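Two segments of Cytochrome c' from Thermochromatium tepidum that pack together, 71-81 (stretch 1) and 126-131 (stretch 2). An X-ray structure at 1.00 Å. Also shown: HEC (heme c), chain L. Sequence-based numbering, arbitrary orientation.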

ATOM      1  N   THR B  71     -14.334 -10.325   7.489  1.00 17.15           N
ATOM      2  CA  THR B  71     -12.988 -10.798   7.317  1.00 14.80           C
ATOM      3  C   THR B  71     -12.954 -12.141   6.621  1.00 14.18           C
ATOM      4  O   THR B  71     -13.855 -12.960   6.821  1.00 17.13           O
ATOM      5  CB  THR B  71     -12.225 -10.817   8.681  1.00 15.91           C
ATOM      6  OG1 THR B  71     -10.894 -11.224   8.404  1.00 13.49           O
ATOM      7  CG2 THR B  71     -12.807 -11.795   9.738  1.00 18.13           C
ATOM      8  N   ARG B  72     -11.920 -12.360   5.807  1.00 12.87           N
ATOM      9  CA  ARG B  72     -11.633 -13.659   5.255  1.00 13.86           C
ATOM     10  C   ARG B  72     -10.531 -14.388   6.009  1.00 12.58           C
ATOM     11  O   ARG B  72     -10.091 -15.477   5.537  1.00 14.64           O
ATOM     12  CB  ARG B  72     -11.225 -13.485   3.778  1.00 13.59           C
ATOM     13  CG  ARG B  72     -12.413 -13.063   2.899  1.00 14.94           C
ATOM     14  CD  ARG B  72     -12.043 -12.689   1.463  1.00 17.02           C
ATOM     15  NE  ARG B  72     -11.466 -13.830   0.746  1.00 16.72           N
ATOM     16  CZ  ARG B  72     -10.892 -13.746  -0.450  1.00 16.86           C
ATOM     17  NH1 ARG B  72     -10.810 -12.578  -1.113  1.00 19.07           N
ATOM     18  NH2 ARG B  72     -10.388 -14.854  -0.981  1.00 20.45           N
ATOM     19  N   ALA B  73     -10.061 -13.866   7.142  1.00 12.24           N
ATOM     20  CA  ALA B  73      -9.117 -14.589   7.937  1.00 12.81           C
ATOM     21  C   ALA B  73      -9.775 -15.812   8.579  1.00 12.41           C
ATOM     22  O   ALA B  73     -10.790 -15.666   9.259  1.00 16.21           O
ATOM     23  CB  ALA B  73      -8.522 -13.685   8.993  1.00 14.03           C
ATOM     24  N   LYS B  74      -9.204 -16.996   8.405  1.00 12.24           N
ATOM     25  CA  LYS B  74      -9.816 -18.217   8.970  1.00 12.55           C
ATOM     26  C   LYS B  74      -9.461 -18.308  10.446  1.00 12.56           C
ATOM     27  O   LYS B  74      -8.437 -17.841  10.926  1.00 12.75           O
ATOM     28  CB  LYS B  74      -9.230 -19.424   8.263  1.00 14.03           C
ATOM     29  CG  LYS B  74      -9.742 -19.590   6.838  1.00 15.09           C
ATOM     30  CD  LYS B  74      -9.321 -20.930   6.187  1.00 15.56           C
ATOM     31  CE  LYS B  74     -10.075 -21.190   4.918  1.00 16.87           C
ATOM     32  NZ  LYS B  74      -9.744 -22.540   4.399  1.00 16.69           N
ATOM     33  N   PRO B  75     -10.301 -19.054  11.203  1.00 13.58           N
ATOM     34  CA  PRO B  75      -9.912 -19.352  12.599  1.00 15.39           C
ATOM     35  C   PRO B  75      -8.504 -19.987  12.727  1.00 13.78           C
ATOM     36  O   PRO B  75      -7.797 -19.717  13.701  1.00 14.71           O
ATOM     37  CB  PRO B  75     -11.024 -20.264  13.101  1.00 17.39           C
ATOM     38  CG  PRO B  75     -11.963 -20.493  11.974  1.00 21.03           C
ATOM     39  CD  PRO B  75     -11.595 -19.626  10.807  1.00 14.81           C
ATOM     40  N   GLU B  76      -8.150 -20.793  11.720  1.00 14.14           N
ATOM     41  CA  GLU B  76      -6.826 -21.426  11.760  1.00 14.03           C
ATOM     42  C   GLU B  76      -5.721 -20.384  11.899  1.00 13.11           C
ATOM     43  O   GLU B  76      -4.655 -20.669  12.463  1.00 15.39           O
ATOM     44  CB  GLU B  76      -6.573 -22.273  10.529  1.00 15.21           C
ATOM     45  CG  GLU B  76      -7.347 -23.596  10.520  1.00 16.90           C
ATOM     46  CD  GLU B  76      -8.727 -23.569   9.835  1.00 15.64           C
ATOM     47  OE1 GLU B  76      -9.406 -22.498   9.794  1.00 14.52           O
ATOM     48  OE2 GLU B  76      -9.160 -24.678   9.329  1.00 15.71           O
ATOM     49  N   LEU B  77      -5.886 -19.190  11.326  1.00 13.10           N
ATOM     50  CA  LEU B  77      -4.829 -18.194  11.353  1.00 13.19           C
ATOM     51  C   LEU B  77      -4.518 -17.842  12.849  1.00 13.31           C
ATOM     52  O   LEU B  77      -3.363 -17.837  13.289  1.00 14.28           O
ATOM     53  CB  LEU B  77      -5.304 -16.925  10.631  1.00 12.77           C
ATOM     54  CG  LEU B  77      -4.256 -15.829  10.463  1.00 13.58           C
ATOM     55  CD1 LEU B  77      -4.581 -14.962   9.299  1.00 15.25           C
ATOM     56  CD2 LEU B  77      -4.162 -14.972  11.691  1.00 14.79           C
ATOM     57  N   PHE B  78      -5.583 -17.585  13.635  1.00 13.89           N
ATOM     58  CA  PHE B  78      -5.424 -17.143  15.001  1.00 15.37           C
ATOM     59  C   PHE B  78      -4.953 -18.275  15.920  1.00 16.66           C
ATOM     60  O   PHE B  78      -4.395 -18.000  16.980  1.00 19.78           O
ATOM     61  CB  PHE B  78      -6.711 -16.536  15.489  1.00 15.89           C
ATOM     62  CG  PHE B  78      -7.107 -15.350  14.622  1.00 16.21           C
ATOM     63  CD1 PHE B  78      -6.575 -14.091  14.889  1.00 18.88           C
ATOM     64  CD2 PHE B  78      -7.950 -15.528  13.502  1.00 17.91           C
ATOM     65  CE1 PHE B  78      -6.861 -12.975  14.069  1.00 17.95           C
ATOM     66  CE2 PHE B  78      -8.231 -14.441  12.673  1.00 19.34           C
ATOM     67  CZ  PHE B  78      -7.718 -13.143  12.985  1.00 18.56           C
ATOM     68  N   GLN B  79      -5.088 -19.516  15.470  1.00 17.00           N
ATOM     69  CA  GLN B  79      -4.602 -20.701  16.183  1.00 18.66           C
ATOM     70  C   GLN B  79      -3.125 -20.984  15.894  1.00 17.59           C
ATOM     71  O   GLN B  79      -2.558 -21.881  16.519  1.00 22.01           O
ATOM     72  CB  GLN B  79      -5.411 -21.936  15.803  1.00 19.02           C
ATOM     73  CG  GLN B  79      -6.898 -21.910  16.093  1.00 23.39           C
ATOM     74  CD  GLN B  79      -7.653 -22.928  15.189  1.00 26.15           C
ATOM     75  OE1 GLN B  79      -7.109 -23.923  14.674  1.00 36.08           O
ATOM     76  NE2 GLN B  79      -8.872 -22.632  14.950  1.00 21.48           N
ATOM     77  N   ASN B  80      -2.550 -20.283  14.928  1.00 17.35           N
ATOM     78  CA  ASN B  80      -1.209 -20.596  14.467  1.00 18.24           C
ATOM     79  C   ASN B  80      -0.442 -19.304  14.180  1.00 18.60           C
ATOM     80  O   ASN B  80       0.223 -19.182  13.136  1.00 18.17           O
ATOM     81  CB  ASN B  80      -1.229 -21.429  13.191  1.00 21.61           C
ATOM     82  CG  ASN B  80      -1.801 -22.793  13.410  1.00 22.69           C
ATOM     83  OD1 ASN B  80      -1.103 -23.714  13.889  1.00 28.09           O
ATOM     84  ND2 ASN B  80      -3.097 -22.931  13.151  1.00 20.10           N
ATOM     85  N   LEU B  81      -0.456 -18.377  15.139  1.00 19.67           N
ATOM     86  CA  LEU B  81       0.064 -17.039  14.841  1.00 20.93           C
ATOM     87  C   LEU B  81       1.550 -17.080  14.535  1.00 20.42           C
ATOM     88  O   LEU B  81       2.051 -16.286  13.744  1.00 20.31           O
ATOM     89  CB  LEU B  81      -0.227 -16.051  15.984  1.00 23.72           C
ATOM     90  CG  LEU B  81      -1.680 -15.560  16.022  1.00 26.44           C
ATOM     91  CD1 LEU B  81      -1.953 -14.868  17.363  1.00 29.09           C
ATOM     92  CD2 LEU B  81      -2.018 -14.686  14.811  1.00 25.12           C
ATOM     93  N   GLN B 126      -3.484 -20.448   1.213  1.00 12.12           N
ATOM     94  CA  GLN B 126      -3.975 -21.830   1.219  1.00 13.66           C
ATOM     95  C   GLN B 126      -4.316 -22.252   2.642  1.00 14.64           C
ATOM     96  O   GLN B 126      -5.266 -23.000   2.843  1.00 15.96           O
ATOM     97  CB  GLN B 126      -2.943 -22.738   0.597  1.00 17.35           C
ATOM     98  CG  GLN B 126      -3.082 -22.606  -0.902  1.00 20.63           C
ATOM     99  CD  GLN B 126      -2.258 -23.588  -1.665  1.00 39.74           C
ATOM    100  OE1 GLN B 126      -1.096 -23.825  -1.325  1.00 36.01           O
ATOM    101  NE2 GLN B 126      -2.851 -24.178  -2.718  1.00 51.80           N
ATOM    102  N   LYS B 127      -3.511 -21.847   3.605  1.00 13.54           N
ATOM    103  CA  LYS B 127      -3.761 -22.233   4.969  1.00 13.82           C
ATOM    104  C   LYS B 127      -4.779 -21.361   5.672  1.00 13.06           C
ATOM    105  O   LYS B 127      -5.504 -21.866   6.550  1.00 14.54           O
ATOM    106  CB  LYS B 127      -2.452 -22.181   5.754  1.00 14.84           C
ATOM    107  CG  LYS B 127      -1.467 -23.293   5.425  1.00 17.13           C
ATOM    108  CD  LYS B 127      -0.150 -23.050   6.149  1.00 18.65           C
ATOM    109  CE  LYS B 127       0.733 -24.280   6.273  1.00 23.16           C
ATOM    110  NZ  LYS B 127       2.055 -23.849   6.859  1.00 25.21           N
ATOM    111  N   TYR B 128      -4.723 -20.031   5.430  1.00 12.55           N
ATOM    112  CA  TYR B 128      -5.274 -19.103   6.389  1.00 12.01           C
ATOM    113  C   TYR B 128      -6.309 -18.101   5.859  1.00 13.06           C
ATOM    114  O   TYR B 128      -6.855 -17.332   6.650  1.00 13.31           O
ATOM    115  CB  TYR B 128      -4.147 -18.338   7.052  1.00 12.53           C
ATOM    116  CG  TYR B 128      -3.164 -19.214   7.807  1.00 13.33           C
ATOM    117  CD1 TYR B 128      -3.635 -20.122   8.770  1.00 13.21           C
ATOM    118  CD2 TYR B 128      -1.797 -19.188   7.547  1.00 13.33           C
ATOM    119  CE1 TYR B 128      -2.767 -20.969   9.444  1.00 14.58           C
ATOM    120  CE2 TYR B 128      -0.936 -19.998   8.235  1.00 14.42           C
ATOM    121  CZ  TYR B 128      -1.425 -20.910   9.201  1.00 14.52           C
ATOM    122  OH  TYR B 128      -0.572 -21.764   9.873  1.00 17.45           O
ATOM    123  N   ARG B 129      -6.593 -18.111   4.566  1.00 12.43           N
ATOM    124  CA  ARG B 129      -7.572 -17.181   3.979  1.00 12.26           C
ATOM    125  C   ARG B 129      -8.714 -17.936   3.382  1.00 13.23           C
ATOM    126  O   ARG B 129      -8.510 -18.892   2.616  1.00 14.69           O
ATOM    127  CB  ARG B 129      -6.895 -16.316   2.916  1.00 12.81           C
ATOM    128  CG  ARG B 129      -7.846 -15.258   2.348  1.00 13.24           C
ATOM    129  CD  ARG B 129      -7.290 -14.510   1.144  1.00 12.49           C
ATOM    130  NE  ARG B 129      -7.214 -15.392  -0.008  1.00 13.03           N
ATOM    131  CZ  ARG B 129      -6.824 -14.973  -1.203  1.00 14.53           C
ATOM    132  NH1 ARG B 129      -6.429 -13.691  -1.389  1.00 15.06           N
ATOM    133  NH2 ARG B 129      -6.833 -15.794  -2.242  1.00 17.08           N
ATOM    134  N   ALA B 130      -9.950 -17.543   3.711  1.00 14.12           N
ATOM    135  CA  ALA B 130     -11.144 -18.153   3.100  1.00 15.71           C
ATOM    136  C   ALA B 130     -11.251 -17.747   1.635  1.00 18.96           C
ATOM    137  O   ALA B 130     -10.930 -16.636   1.250  1.00 18.61           O
ATOM    138  CB  ALA B 130     -12.355 -17.716   3.897  1.00 19.35           C
ATOM    139  N   ASP B 131     -11.719 -18.702   0.826  1.00 29.47           N
ATOM    140  CA  ASP B 131     -11.982 -18.481  -0.591  1.00 37.46           C
ATOM    141  C   ASP B 131     -13.284 -17.694  -0.737  1.00 43.19           C
ATOM    142  O   ASP B 131     -14.144 -17.710   0.166  1.00 52.16           O
ATOM    143  CB  ASP B 131     -12.108 -19.815  -1.318  1.00 48.84           C
ATOM    144  CG  ASP B 131     -10.854 -20.662  -1.226  1.00 61.06           C
ATOM    145  OD1 ASP B 131      -9.748 -20.117  -1.481  1.00 70.59           O
ATOM    146  OD2 ASP B 131     -10.971 -21.879  -0.924  1.00 92.14           O
ATOM    147  OXT ASP B 131     -13.522 -17.035  -1.767  1.00 74.18           O
TER
HETATM  148 FE   HEC L 201      -3.201 -12.033   1.269  1.00  8.98          FE
HETATM  149  CHA HEC L 201      -6.516 -11.308   1.929  1.00  9.61           C
HETATM  150  CHB HEC L 201      -3.480 -10.596  -1.838  1.00  9.82           C
HETATM  151  CHC HEC L 201       0.172 -12.242   0.855  1.00  9.30           C
HETATM  152  CHD HEC L 201      -2.944 -13.444   4.358  1.00 10.58           C
HETATM  153  NA  HEC L 201      -4.753 -11.173   0.194  1.00  9.68           N
HETATM  154  C1A HEC L 201      -6.022 -10.960   0.631  1.00  9.15           C
HETATM  155  C2A HEC L 201      -6.823 -10.445  -0.420  1.00 10.39           C
HETATM  156  C3A HEC L 201      -5.968 -10.249  -1.539  1.00 10.16           C
HETATM  157  C4A HEC L 201      -4.678 -10.675  -1.056  1.00  9.35           C
HETATM  158  CMA HEC L 201      -6.267  -9.655  -2.859  1.00 11.83           C
HETATM  159  CAA HEC L 201      -8.305 -10.250  -0.372  1.00 14.27           C
HETATM  160  CBA HEC L 201      -8.770  -8.901  -0.644  1.00 14.42           C
HETATM  161  CGA HEC L 201      -8.189  -8.027   0.410  1.00 10.75           C
HETATM  162  O1A HEC L 201      -7.775  -6.884  -0.000  1.00 13.77           O
HETATM  163  O2A HEC L 201      -8.158  -8.305   1.615  1.00 13.32           O
HETATM  164  NB  HEC L 201      -1.898 -11.461  -0.201  1.00  8.97           N
HETATM  165  C1B HEC L 201      -2.185 -10.931  -1.382  1.00  9.08           C
HETATM  166  C2B HEC L 201      -1.033 -10.829  -2.250  1.00  9.12           C
HETATM  167  C3B HEC L 201       0.015 -11.270  -1.439  1.00  9.09           C
HETATM  168  C4B HEC L 201      -0.554 -11.656  -0.167  1.00  8.70           C
HETATM  169  CMB HEC L 201      -0.978 -10.330  -3.629  1.00 10.60           C
HETATM  170  CAB HEC L 201       1.491 -11.443  -1.754  1.00  9.73           C
HETATM  171  CBB HEC L 201       2.144 -10.384  -2.551  1.00 10.27           C
HETATM  172  NC  HEC L 201      -1.654 -12.719   2.410  1.00  9.80           N
HETATM  173  C1C HEC L 201      -0.327 -12.758   2.069  1.00  9.47           C
HETATM  174  C2C HEC L 201       0.483 -13.435   3.079  1.00  9.59           C
HETATM  175  C3C HEC L 201      -0.449 -13.753   4.091  1.00  9.72           C
HETATM  176  C4C HEC L 201      -1.749 -13.311   3.620  1.00  9.28           C
HETATM  177  CMC HEC L 201       1.935 -13.690   2.932  1.00 11.00           C
HETATM  178  CAC HEC L 201      -0.223 -14.490   5.387  1.00 10.39           C
HETATM  179  CBC HEC L 201       1.187 -14.515   5.897  1.00 11.89           C
HETATM  180  ND  HEC L 201      -4.464 -12.374   2.798  1.00  9.91           N
HETATM  181  C1D HEC L 201      -4.195 -12.941   3.999  1.00  9.71           C
HETATM  182  C2D HEC L 201      -5.324 -12.969   4.879  1.00 10.23           C
HETATM  183  C3D HEC L 201      -6.331 -12.300   4.234  1.00  9.54           C
HETATM  184  C4D HEC L 201      -5.746 -11.904   2.943  1.00  9.51           C
HETATM  185  CMD HEC L 201      -5.371 -13.610   6.250  1.00 11.32           C
HETATM  186  CAD HEC L 201      -7.705 -11.932   4.706  1.00 11.02           C
HETATM  187  CBD HEC L 201      -7.672 -10.542   5.398  1.00 10.90           C
HETATM  188  CGD HEC L 201      -9.008 -10.175   6.023  1.00 10.13           C
HETATM  189  O1D HEC L 201     -10.039 -10.322   5.304  1.00 10.83           O
HETATM  190  O2D HEC L 201      -9.014  -9.795   7.204  1.00 11.61           O
HETATM  191  O   HOH W   1      -7.305 -23.803   5.369  1.00 16.64           O
HETATM  192  O   HOH W   2      -7.722 -21.526   2.578  1.00 19.66           O
HETATM  193  O   HOH W   3     -11.620 -21.697   1.905  0.50 24.96           O

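The two stretches meet where the chain leaves its last helix. Stretch 2 is helical through Tyr128, and Arg129 is the first residue to leave helical geometry. From there the backbone runs extended beside residues 72-74, and a single beta bridge pairs Ala73 with Arg129, their CA atoms 5.0 Å apart.

Two backbone hydrogen bonds flank this pair, both nearly straight. Ala130 N donates to Arg72 O at 2.8 Å, and Lys74 N donates to Tyr128 O at 3.0 Å. Arg129 CA also approaches Arg72 O at 3.4 Å in a CA-H...O contact. The CB of Ala73 points away from stretch 2, and its N is satisfied within stretch 1 by Thr71 OG1 at 3.0 Å.

The Arg72 side chain extends the pairing. Its NE and NH2 both donate to Ala130 O, each at 2.9 Å, so one carbonyl oxygen at the guanidinium edge serves two donors. Ala130 thus uses both its N and its O on Arg72. The terminal carboxylate adds a long salt bridge, Arg72 NH2 to Asp131 OXT at 3.9 Å. The oxygen lies well out of the guanidinium plane, so this is attraction between charges without a directed hydrogen bond.

The Arg72 guanidinium also stacks on that of Arg129, with centres 4.3 Å apart and planes at 30°. Arg72 NH2 and Arg129 NE are 3.4 Å apart, but both are donors and do not bond. The heme lies beside this pair. Its propionate oxygens accept from stretch 1: O2D from Thr71 OG1 at 2.6 Å and O1D from Arg72 N at 2.8 Å.

Lys74 lays its aliphatic chain along stretch 2, with CE 3.7 Å from Ala130 CA. Its charged end works through water. NZ donates to water 1, which donates to Lys127 O, and to water 2, which lies within hydrogen-bonding reach of Gln126 O and Arg129 O. A weaker bond leads to water 3, which accepts from Asp131 N. Carbonyls near the helix end, lacking further helical turns to supply donors, are thereby solvated.

Tyr128 packs against the turn at 75-80. Its CD1 is 3.4 Å from Leu77 CA, and its CB is 4.0 Å from Leu77 CB, an apolar contact. Tyr128 OH lies 3.4 Å from Asn80 CB and bonds elsewhere in the structure. Asn80 ND2 donates instead to Glu76 O at 2.8 Å. Within the same turn, Leu77 N donates to Lys74 O at 2.9 Å.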